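Local atomic coordinates of protein-glutamine gamma-glutamyltransferase (Pagrus major, PDB entry 1G0D), a protein that catalyses the calcium-dependent formation of covalent bonds between peptide-bound glutamine and primary amines such as peptide-bound lysine, cross-linking or aminating proteins. Residues Ser41-Cys46 with Gln90-Leu95; Val143-Glu148 with Glu336-Arg341; Asp309-Glu314 with Trp401-Asp406; Glu623-Leu628 with Gly657-Leu662. All coordinates share one frame; numbering follows the deposited sequence.

Contact 1. Residues Ser41-Cys46 with Gln90-Leu95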
# COMPACT_ATOMS: atom_id res chain seq x y z
N SER A 41 -1.90 -34.18 2.74
CA SER A 41 -2.14 -35.58 2.36
C SER A 41 -2.92 -35.77 1.08
O SER A 41 -4.00 -35.21 0.91
CB SER A 41 -2.88 -36.31 3.46
OG SER A 41 -2.26 -36.09 4.69
N ILE A 42 -2.39 -36.60 0.20
CA ILE A 42 -3.00 -36.87 -1.08
C ILE A 42 -3.12 -38.38 -1.17
O ILE A 42 -2.52 -39.07 -0.36
CB ILE A 42 -2.10 -36.31 -2.24
CG1 ILE A 42 -0.77 -37.06 -2.30
CG2 ILE A 42 -1.80 -34.78 -1.99
CD1 ILE A 42 -0.04 -36.95 -3.65
N THR A 43 -3.90 -38.90 -2.11
CA THR A 43 -4.03 -40.35 -2.23
C THR A 43 -3.74 -40.88 -3.62
O THR A 43 -3.94 -40.19 -4.60
CB THR A 43 -5.44 -40.81 -1.90
OG1 THR A 43 -6.39 -39.88 -2.45
CG2 THR A 43 -5.61 -40.91 -0.41
N LEU A 44 -3.28 -42.12 -3.68
CA LEU A 44 -3.00 -42.80 -4.92
C LEU A 44 -4.09 -43.84 -5.01
O LEU A 44 -4.05 -44.80 -4.22
CB LEU A 44 -1.72 -43.61 -4.83
CG LEU A 44 -0.33 -43.13 -5.11
CD1 LEU A 44 0.46 -44.28 -5.70
CD2 LEU A 44 -0.37 -41.97 -6.03
N GLN A 45 -5.07 -43.69 -5.91
CA GLN A 45 -6.09 -44.74 -6.04
C GLN A 45 -5.50 -45.82 -6.93
O GLN A 45 -5.19 -45.58 -8.09
CB GLN A 45 -7.36 -44.22 -6.68
CG GLN A 45 -8.58 -44.91 -6.12
CD GLN A 45 -9.51 -45.43 -7.21
OE1 GLN A 45 -10.28 -44.66 -7.80
NE2 GLN A 45 -9.47 -46.76 -7.48
N CYS A 46 -5.33 -47.01 -6.37
CA CYS A 46 -4.76 -48.13 -7.10
C CYS A 46 -5.78 -49.16 -7.62
O CYS A 46 -6.92 -49.26 -7.14
CB CYS A 46 -3.71 -48.81 -6.23
SG CYS A 46 -2.32 -47.72 -5.81
N GLN A 90 -7.46 -48.30 1.83
CA GLN A 90 -8.14 -49.51 1.42
C GLN A 90 -7.53 -49.88 0.09
O GLN A 90 -6.51 -50.59 0.02
CB GLN A 90 -9.63 -49.30 1.31
CG GLN A 90 -10.35 -49.43 2.64
CD GLN A 90 -9.76 -50.48 3.54
OE1 GLN A 90 -9.79 -51.68 3.24
NE2 GLN A 90 -9.22 -50.05 4.66
N ASP A 91 -8.15 -49.39 -0.97
CA ASP A 91 -7.65 -49.65 -2.30
C ASP A 91 -6.83 -48.46 -2.79
O ASP A 91 -6.54 -48.35 -3.98
CB ASP A 91 -8.79 -50.03 -3.27
CG ASP A 91 -10.03 -49.15 -3.13
OD1 ASP A 91 -10.15 -48.41 -2.10
OD2 ASP A 91 -10.88 -49.21 -4.05
N GLU A 92 -6.46 -47.57 -1.87
CA GLU A 92 -5.63 -46.41 -2.17
C GLU A 92 -4.46 -46.22 -1.17
O GLU A 92 -4.47 -46.75 -0.06
CB GLU A 92 -6.49 -45.16 -2.24
CG GLU A 92 -7.45 -44.94 -1.11
CD GLU A 92 -8.68 -44.15 -1.56
OE1 GLU A 92 -8.69 -42.90 -1.50
OE2 GLU A 92 -9.65 -44.78 -2.00
N ILE A 93 -3.42 -45.50 -1.58
CA ILE A 93 -2.28 -45.26 -0.69
C ILE A 93 -2.30 -43.77 -0.27
O ILE A 93 -2.31 -42.88 -1.11
CB ILE A 93 -0.95 -45.58 -1.40
CG1 ILE A 93 -0.92 -47.03 -1.82
CG2 ILE A 93 0.21 -45.38 -0.47
CD1 ILE A 93 0.34 -47.42 -2.58
N LEU A 94 -2.33 -43.54 1.04
CA LEU A 94 -2.34 -42.19 1.63
C LEU A 94 -0.90 -41.73 1.74
O LEU A 94 -0.09 -42.34 2.44
CB LEU A 94 -2.96 -42.23 3.03
CG LEU A 94 -3.83 -41.08 3.59
CD1 LEU A 94 -3.16 -40.74 4.88
CD2 LEU A 94 -3.98 -39.80 2.72
N LEU A 95 -0.58 -40.64 1.05
CA LEU A 95 0.76 -40.12 1.03
C LEU A 95 0.74 -38.77 1.71
O LEU A 95 0.14 -37.84 1.20
CB LEU A 95 1.20 -39.96 -0.41
CG LEU A 95 2.12 -40.89 -1.22
CD1 LEU A 95 2.46 -42.23 -0.55
CD2 LEU A 95 1.42 -41.10 -2.53

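Contact 2. Residues Val143-Glu148 with Glu336-Arg341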
# COMPACT_ATOMS: atom_id res chain seq x y z
N VAL A 143 8.54 -16.11 8.46
CA VAL A 143 7.47 -15.10 8.52
C VAL A 143 6.49 -15.36 9.71
O VAL A 143 5.47 -14.69 9.88
CB VAL A 143 6.66 -15.08 7.22
CG1 VAL A 143 7.56 -14.67 6.06
CG2 VAL A 143 6.10 -16.44 6.95
N TYR A 144 6.85 -16.30 10.58
CA TYR A 144 6.03 -16.61 11.72
C TYR A 144 5.67 -15.40 12.57
O TYR A 144 6.57 -14.68 13.01
CB TYR A 144 6.76 -17.60 12.61
CG TYR A 144 5.94 -18.04 13.78
CD1 TYR A 144 4.64 -18.49 13.60
CD2 TYR A 144 6.46 -18.04 15.07
CE1 TYR A 144 3.87 -18.95 14.69
CE2 TYR A 144 5.69 -18.50 16.17
CZ TYR A 144 4.40 -18.96 15.97
OH TYR A 144 3.67 -19.51 17.03
N LEU A 145 4.36 -15.21 12.78
CA LEU A 145 3.81 -14.12 13.60
C LEU A 145 2.96 -14.85 14.66
O LEU A 145 1.90 -15.39 14.34
CB LEU A 145 2.94 -13.18 12.76
CG LEU A 145 2.76 -11.71 13.23
CD1 LEU A 145 2.16 -10.79 12.12
CD2 LEU A 145 1.87 -11.67 14.46
N PRO A 146 3.39 -14.85 15.93
CA PRO A 146 2.72 -15.52 17.06
C PRO A 146 1.50 -14.89 17.68
O PRO A 146 1.47 -14.70 18.90
CB PRO A 146 3.82 -15.65 18.10
CG PRO A 146 4.72 -14.52 17.83
CD PRO A 146 4.58 -14.11 16.38
N ASP A 147 0.53 -14.55 16.82
CA ASP A 147 -0.74 -13.96 17.23
C ASP A 147 -1.72 -14.11 16.06
O ASP A 147 -1.69 -13.37 15.10
CB ASP A 147 -0.58 -12.50 17.59
CG ASP A 147 -1.87 -11.89 18.12
OD1 ASP A 147 -1.79 -10.93 18.92
OD2 ASP A 147 -2.97 -12.37 17.74
N GLU A 148 -2.60 -15.10 16.17
CA GLU A 148 -3.57 -15.41 15.13
C GLU A 148 -4.47 -14.28 14.78
O GLU A 148 -4.97 -14.22 13.66
CB GLU A 148 -4.43 -16.62 15.55
CG GLU A 148 -3.74 -17.92 15.46
CD GLU A 148 -4.70 -19.05 15.19
OE1 GLU A 148 -5.86 -18.89 15.67
OE2 GLU A 148 -4.30 -20.06 14.53
N GLU A 336 4.59 -2.32 5.35
CA GLU A 336 5.41 -2.96 6.38
C GLU A 336 5.17 -4.47 6.23
O GLU A 336 4.01 -4.88 6.15
CB GLU A 336 4.94 -2.53 7.77
CG GLU A 336 5.95 -1.73 8.57
CD GLU A 336 5.32 -1.12 9.79
OE1 GLU A 336 4.45 -1.75 10.42
OE2 GLU A 336 5.68 0.01 10.13
N SER A 337 6.22 -5.28 6.16
CA SER A 337 6.05 -6.74 6.05
C SER A 337 6.72 -7.43 7.23
O SER A 337 7.81 -7.07 7.62
CB SER A 337 6.68 -7.30 4.76
OG SER A 337 5.90 -7.00 3.62
N TRP A 338 6.07 -8.44 7.79
CA TRP A 338 6.60 -9.17 8.93
C TRP A 338 7.49 -10.31 8.51
O TRP A 338 7.07 -11.15 7.75
CB TRP A 338 5.48 -9.77 9.78
CG TRP A 338 5.97 -10.34 11.07
CD1 TRP A 338 6.42 -11.62 11.30
CD2 TRP A 338 6.10 -9.64 12.31
NE1 TRP A 338 6.80 -11.76 12.63
CE2 TRP A 338 6.61 -10.55 13.26
CE3 TRP A 338 5.83 -8.32 12.73
CZ2 TRP A 338 6.86 -10.18 14.59
CZ3 TRP A 338 6.07 -7.96 14.05
CH2 TRP A 338 6.58 -8.88 14.96
N MET A 339 8.70 -10.34 9.04
CA MET A 339 9.64 -11.41 8.76
C MET A 339 10.86 -11.25 9.67
O MET A 339 11.12 -10.15 10.18
CB MET A 339 10.11 -11.33 7.32
CG MET A 339 11.01 -10.14 7.01
SD MET A 339 11.18 -10.00 5.22
CE MET A 339 9.70 -9.31 4.81
N SER A 340 11.57 -12.34 9.91
CA SER A 340 12.76 -12.29 10.71
C SER A 340 13.94 -12.02 9.76
O SER A 340 13.96 -12.49 8.61
CB SER A 340 12.94 -13.60 11.44
OG SER A 340 13.41 -14.59 10.56
N ARG A 341 14.92 -11.28 10.24
CA ARG A 341 16.07 -10.91 9.42
C ARG A 341 17.32 -11.64 9.80
O ARG A 341 18.19 -11.11 10.49
CB ARG A 341 16.33 -9.39 9.50
CG ARG A 341 15.23 -8.53 8.97
CD ARG A 341 14.95 -8.80 7.49
NE ARG A 341 16.09 -8.51 6.61
CZ ARG A 341 16.44 -7.30 6.19
NH1 ARG A 341 17.49 -7.15 5.39
NH2 ARG A 341 15.76 -6.24 6.58

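Contact 3. Residues Asp309-Glu314 with Trp401-Asp406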
# COMPACT_ATOMS: atom_id res chain seq x y z
N ASP A 309 18.35 23.17 3.94
CA ASP A 309 18.02 24.54 4.21
C ASP A 309 17.25 24.91 2.94
O ASP A 309 17.71 24.71 1.83
CB ASP A 309 19.30 25.32 4.44
CG ASP A 309 19.98 24.93 5.76
OD1 ASP A 309 19.40 25.20 6.83
OD2 ASP A 309 21.07 24.32 5.75
N PHE A 310 16.04 25.40 3.13
CA PHE A 310 15.16 25.74 2.05
C PHE A 310 15.11 27.25 1.89
O PHE A 310 14.53 27.94 2.72
CB PHE A 310 13.78 25.22 2.39
CG PHE A 310 12.87 25.08 1.22
CD1 PHE A 310 12.74 23.88 0.57
CD2 PHE A 310 12.15 26.17 0.75
CE1 PHE A 310 11.90 23.76 -0.53
CE2 PHE A 310 11.32 26.06 -0.34
CZ PHE A 310 11.19 24.85 -0.98
N LEU A 311 15.72 27.75 0.80
CA LEU A 311 15.77 29.19 0.49
C LEU A 311 14.57 29.75 -0.25
O LEU A 311 14.21 29.32 -1.35
CB LEU A 311 17.02 29.49 -0.32
CG LEU A 311 18.28 28.82 0.20
CD1 LEU A 311 19.46 29.28 -0.63
CD2 LEU A 311 18.48 29.18 1.67
N LEU A 312 13.98 30.75 0.37
CA LEU A 312 12.82 31.44 -0.14
C LEU A 312 13.25 32.90 -0.34
O LEU A 312 14.27 33.33 0.16
CB LEU A 312 11.72 31.36 0.92
CG LEU A 312 10.57 30.35 0.84
CD1 LEU A 312 10.97 29.18 0.01
CD2 LEU A 312 10.14 29.94 2.24
N ASN A 313 12.48 33.67 -1.08
CA ASN A 313 12.85 35.06 -1.23
C ASN A 313 11.96 35.79 -0.24
O ASN A 313 11.24 35.15 0.53
CB ASN A 313 12.58 35.53 -2.64
CG ASN A 313 11.14 35.39 -3.03
OD1 ASN A 313 10.24 35.33 -2.20
ND2 ASN A 313 10.91 35.33 -4.34
N GLU A 314 12.00 37.12 -0.27
CA GLU A 314 11.18 37.92 0.63
C GLU A 314 9.69 37.80 0.28
O GLU A 314 8.82 38.05 1.14
CB GLU A 314 11.63 39.39 0.60
CG GLU A 314 12.97 39.67 1.28
CD GLU A 314 14.03 40.10 0.28
OE1 GLU A 314 14.57 41.22 0.41
OE2 GLU A 314 14.32 39.28 -0.63
N TRP A 401 14.61 29.59 4.89
CA TRP A 401 15.30 30.86 5.07
C TRP A 401 14.88 31.94 4.08
O TRP A 401 14.60 31.65 2.92
CB TRP A 401 16.80 30.69 4.92
CG TRP A 401 17.38 29.67 5.82
CD1 TRP A 401 17.30 28.31 5.69
CD2 TRP A 401 18.19 29.90 6.98
NE1 TRP A 401 18.00 27.69 6.69
CE2 TRP A 401 18.56 28.65 7.50
CE3 TRP A 401 18.64 31.06 7.63
CZ2 TRP A 401 19.34 28.52 8.63
CZ3 TRP A 401 19.43 30.92 8.75
CH2 TRP A 401 19.77 29.67 9.24
N ILE A 402 14.80 33.18 4.57
CA ILE A 402 14.49 34.32 3.71
C ILE A 402 15.88 34.87 3.34
O ILE A 402 16.59 35.43 4.18
CB ILE A 402 13.75 35.45 4.47
CG1 ILE A 402 12.38 34.95 4.98
CG2 ILE A 402 13.70 36.69 3.58
CD1 ILE A 402 11.19 35.36 4.16
N VAL A 403 16.29 34.66 2.11
CA VAL A 403 17.58 35.20 1.70
C VAL A 403 17.31 36.47 0.93
O VAL A 403 16.59 36.45 -0.08
CB VAL A 403 18.34 34.23 0.78
CG1 VAL A 403 19.71 34.80 0.51
CG2 VAL A 403 18.43 32.82 1.43
N GLN A 404 17.87 37.58 1.41
CA GLN A 404 17.69 38.87 0.76
C GLN A 404 18.60 39.04 -0.45
O GLN A 404 19.55 38.27 -0.63
CB GLN A 404 17.93 39.97 1.78
CG GLN A 404 17.06 39.85 3.04
CD GLN A 404 17.58 40.72 4.18
OE1 GLN A 404 17.62 40.30 5.34
NE2 GLN A 404 17.99 41.96 3.86
N LYS A 405 18.32 40.05 -1.27
CA LYS A 405 19.09 40.32 -2.48
C LYS A 405 20.54 40.66 -2.18
O LYS A 405 21.39 40.71 -3.08
CB LYS A 405 18.43 41.44 -3.30
CG LYS A 405 17.01 41.12 -3.80
CD LYS A 405 16.83 39.62 -4.14
CE LYS A 405 15.77 38.88 -3.26
NZ LYS A 405 16.39 37.87 -2.35
N ASP A 406 20.82 40.89 -0.90
CA ASP A 406 22.17 41.19 -0.46
C ASP A 406 22.78 39.99 0.28
O ASP A 406 23.74 40.13 1.05
CB ASP A 406 22.18 42.41 0.44
CG ASP A 406 21.13 42.35 1.50
OD1 ASP A 406 20.93 41.25 2.03
OD2 ASP A 406 20.50 43.39 1.80

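Contact 4. Residues Glu623-Leu628 with Gly657-Leu662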
# COMPACT_ATOMS: atom_id res chain seq x y z
N GLU A 623 -16.91 -2.52 -7.18
CA GLU A 623 -16.16 -3.74 -6.96
C GLU A 623 -16.14 -4.13 -5.49
O GLU A 623 -16.36 -3.31 -4.61
CB GLU A 623 -14.73 -3.57 -7.45
CG GLU A 623 -13.86 -2.97 -6.40
CD GLU A 623 -12.41 -3.12 -6.75
OE1 GLU A 623 -11.97 -4.25 -7.03
OE2 GLU A 623 -11.71 -2.08 -6.75
N GLY A 624 -15.86 -5.41 -5.24
CA GLY A 624 -15.79 -5.90 -3.88
C GLY A 624 -15.21 -7.30 -3.86
O GLY A 624 -15.65 -8.14 -4.63
N ALA A 625 -14.19 -7.55 -3.01
CA ALA A 625 -13.59 -8.87 -2.88
C ALA A 625 -14.76 -9.75 -2.49
O ALA A 625 -15.48 -9.40 -1.56
CB ALA A 625 -12.56 -8.88 -1.75
N GLY A 626 -14.98 -10.83 -3.22
CA GLY A 626 -16.08 -11.71 -2.87
C GLY A 626 -17.48 -11.27 -3.27
O GLY A 626 -18.41 -12.07 -3.15
N LEU A 627 -17.64 -10.02 -3.71
CA LEU A 627 -18.95 -9.49 -4.16
C LEU A 627 -18.94 -9.39 -5.71
O LEU A 627 -19.73 -10.06 -6.38
CB LEU A 627 -19.23 -8.10 -3.56
CG LEU A 627 -19.51 -8.02 -2.05
CD1 LEU A 627 -20.08 -6.64 -1.68
CD2 LEU A 627 -20.48 -9.13 -1.66
N LEU A 628 -18.09 -8.54 -6.28
CA LEU A 628 -17.94 -8.43 -7.74
C LEU A 628 -16.65 -7.81 -8.20
O LEU A 628 -15.99 -7.06 -7.47
CB LEU A 628 -19.06 -7.64 -8.41
CG LEU A 628 -19.76 -6.36 -7.97
CD1 LEU A 628 -18.86 -5.23 -7.86
CD2 LEU A 628 -20.78 -5.99 -9.03
N GLY A 657 -19.62 -14.23 3.64
CA GLY A 657 -18.81 -13.47 4.58
C GLY A 657 -19.19 -12.01 4.74
O GLY A 657 -20.15 -11.53 4.11
N VAL A 658 -18.49 -11.31 5.63
CA VAL A 658 -18.72 -9.89 5.82
C VAL A 658 -17.87 -9.20 4.73
O VAL A 658 -16.64 -9.19 4.79
CB VAL A 658 -18.27 -9.42 7.21
CG1 VAL A 658 -18.51 -7.93 7.35
CG2 VAL A 658 -19.01 -10.20 8.27
N ARG A 659 -18.53 -8.63 3.73
CA ARG A 659 -17.80 -8.04 2.64
C ARG A 659 -18.08 -6.57 2.50
O ARG A 659 -19.04 -6.06 3.07
CB ARG A 659 -18.15 -8.80 1.36
CG ARG A 659 -18.36 -10.28 1.60
CD ARG A 659 -17.95 -11.10 0.40
NE ARG A 659 -17.21 -12.30 0.76
CZ ARG A 659 -15.90 -12.35 0.99
NH1 ARG A 659 -15.31 -13.48 1.32
NH2 ARG A 659 -15.17 -11.26 0.89
N LYS A 660 -17.21 -5.89 1.78
CA LYS A 660 -17.31 -4.45 1.58
C LYS A 660 -17.45 -4.10 0.07
O LYS A 660 -16.69 -4.64 -0.79
CB LYS A 660 -16.08 -3.78 2.21
CG LYS A 660 -15.90 -4.10 3.69
CD LYS A 660 -16.20 -2.88 4.55
CE LYS A 660 -16.62 -3.23 5.97
NZ LYS A 660 -15.71 -4.27 6.50
N LEU A 661 -18.44 -3.26 -0.26
CA LEU A 661 -18.68 -2.87 -1.65
C LEU A 661 -18.13 -1.49 -1.79
O LEU A 661 -18.47 -0.59 -1.01
CB LEU A 661 -20.17 -2.90 -1.98
CG LEU A 661 -20.52 -2.56 -3.43
CD1 LEU A 661 -19.91 -3.56 -4.39
CD2 LEU A 661 -22.04 -2.51 -3.55
N LEU A 662 -17.23 -1.36 -2.77
CA LEU A 662 -16.53 -0.10 -3.05
C LEU A 662 -17.00 0.56 -4.35
O LEU A 662 -17.26 -0.10 -5.36
CB LEU A 662 -15.01 -0.34 -3.11
CG LEU A 662 -14.22 -0.62 -1.84
CD1 LEU A 662 -14.77 -1.81 -1.07
CD2 LEU A 662 -12.82 -0.94 -2.25
O HOH W 1 -13.89 -5.54 -1.50

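Contact 1. Residues Ser41-Cys46 with Gln90-Leu95
I42, T43, L44 and Q45 pair in antiparallel register with L95, L94, I93 and E92 at the middle of the four-stranded sheet of the N-terminal transglutaminase beta-sandwich. The angle of 161° between the N-to-C directions of the short strand segments supports this assignment. I42 and L95 form a hydrogen-bonded pair, with I42 N to L95 O at 3.0 Å and L95 N to I42 O at 2.9 Å; L44 and I93 repeat the pattern. T43–L94 and Q45–E92 are the non-hydrogen-bonded pairs between and beyond them.

The face carrying I42, L44, I93 and L95 is apolar. L44 CG approaches L95 CD2 to 3.7 Å, a diagonal contact across the register, while L44 and I93 meet directly through their CB atoms. L56 of strand 55-62, in the second sheet, touches L44, I93 and L95, which identifies this face as the sandwich interior.

The T43 and L94 face is more mixed. T43 CG2 lies 3.7 Å from L94 CD2 and 3.8 Å from E92 OE1, a methyl group between a methyl and a carboxylate oxygen. The same L94 CD2 also touches S41 CB, whereas S41 OG hydrogen-bonds to T96 OG1. Beyond the last pair, C46 N donates to D91 O, and C46 SG, anti to the carbonyl carbon (chi1 -62°), lies 4.2 Å from I93 CD1.

Contact 2. Residues Val143-Glu148 with Glu336-Arg341
W338 meets V143, Y144 and L145 through successive atoms of its side chain. Its CB points toward residues 143-145, and CG is set anti to the backbone N (chi1 -171°). At the base, W338 CB lies 4.2 Å from L145 CD1, and the same methyl is the nearest partner of W338 CG. Further out along the rim, W338 CD1 is 3.5 Å from V143 O, with Y144 O equally near, so two carbonyl oxygens sit at the ring edge. W338 NE1 then donates to Y144 O at 3.0 Å. This bond is bent, with an N-H...O angle of 134°, and the nitrogen stands above the carbonyl plane, 41° out of it. At the ring fusion, W338 CD2 and CE2 are each 4.0 Å from L145 CG.

L145 thus covers one face of the indole. Its CG lies 3.9 Å from the centroid of the five-membered ring and almost on the ring normal, a CH-pi contact, and the two side chains cross at about a right angle. W351 adds an edge-to-face ring contact, and P289 also touches W338. An alanine at W338 would probably leave the Y144 carbonyl without this donor and open a gap beneath the L145 isobutyl group. One residue further on, M339 CB meets V143 CG1 of the loop at 4.4 Å.

Together they join the segment between strand 121-133 and helix 148-156 to the end of strand 329-339, the strand that carries active-site H332 in the transglutaminase core, whose sequence family is related to papain-like cysteine peptidases.

Contact 3. Residues Asp309-Glu314 with Trp401-Asp406
L311 and L312 pair in parallel with W401 and I402, joining edge strand 307-312 to strand 397-403 of a mixed sheet. The N-to-C directions of the short segments differ by 44°, a marked twist. Three backbone bonds define the ladder: W401 N to F310 O at 2.7 Å, L312 N to W401 O at 2.8 Å, and V403 N to L312 O at 3.1 Å.

One side-chain hydrogen bond joins the strands beside the backbone ladder. W401 NE1 donates to D309 OD1 at 2.9 Å, reaching the oxygen on its anti side and 31° out of the carboxylate plane. R409 makes a cation-pi contact with the same indole, so polar groups gather around W401.

Apolar contact centres on L311, whose CD2 approaches V403 CG2 to 3.6 Å and also meets W401 CB. Separately, I402 CG2 touches, at 3.8 Å, the aliphatic CG of E314, which lies beyond the end of strand 307-312.

Charge enters past the strand ends. The E314 and K405 side chains run antiparallel alongside each other, and the E314 carboxylate also rests against Q404, with OE1 3.8 Å from Q404 CB. K405 NZ and E314 OE2 form a salt bridge at 3.0 Å whose hydrogen bond is weak.

Contact 4. Residues Glu623-Leu628 with Gly657-Leu662
E623 and L662 close the tight end of this contact as an antiparallel hydrogen-bonded pair in the C-terminal Ig-like domain. L662 N donates to E623 O at 2.8 Å, and E623 N returns a bond to L662 O. Next to it, L627 and L628 both face G624 in a classic beta bulge, where G624 O accepts from both their N atoms. L627 packs closely: its CD1 lies 3.8 Å from L661 CB, and its CG is equally near R659 CB, the L627 and R659 side chains running past each other in opposite directions.

The looser side holds a water, which donates to K660 O at 3.0 Å; it also lies close to A625 N, but too close for that bond to be trusted. CB of K660 points away from the other segment.

At the far end, G626 CA stands 3.6 Å above the R659 guanidinium plane, and a CB there would run into R659 CZ. R659 NH2 makes a weak bond to A625 O at 3.1 Å. A leucine in place of R659 would probably leave A625 O without this donor and G626 CA without the guanidinium beneath it.

Further weak bonds reach R655 O and T656 O, and the guanidinium charge is probably offset by these several carbonyl oxygens.

The four contacts are spread along an elongated single chain, and none touches another. Contact 2 is nearest the chain centre, about 17 Å between centres; its segment 336-341 lies on strand 329-339, which carries active-site H332, next to strand 350-355 with D355, partners of C272. The W338 side chain is about 11 Å from that of E434, a probable calcium ligand. Contacts 1 and 3 lie on opposite sides of the chain centre, about 80 Å apart between centres; in contact 3 the D309 side chain is about 7 Å from that of D397, another probable calcium ligand. Contact 4 is centred about 27 Å from contact 2 and, like contact 1, lies away from the annotated sites.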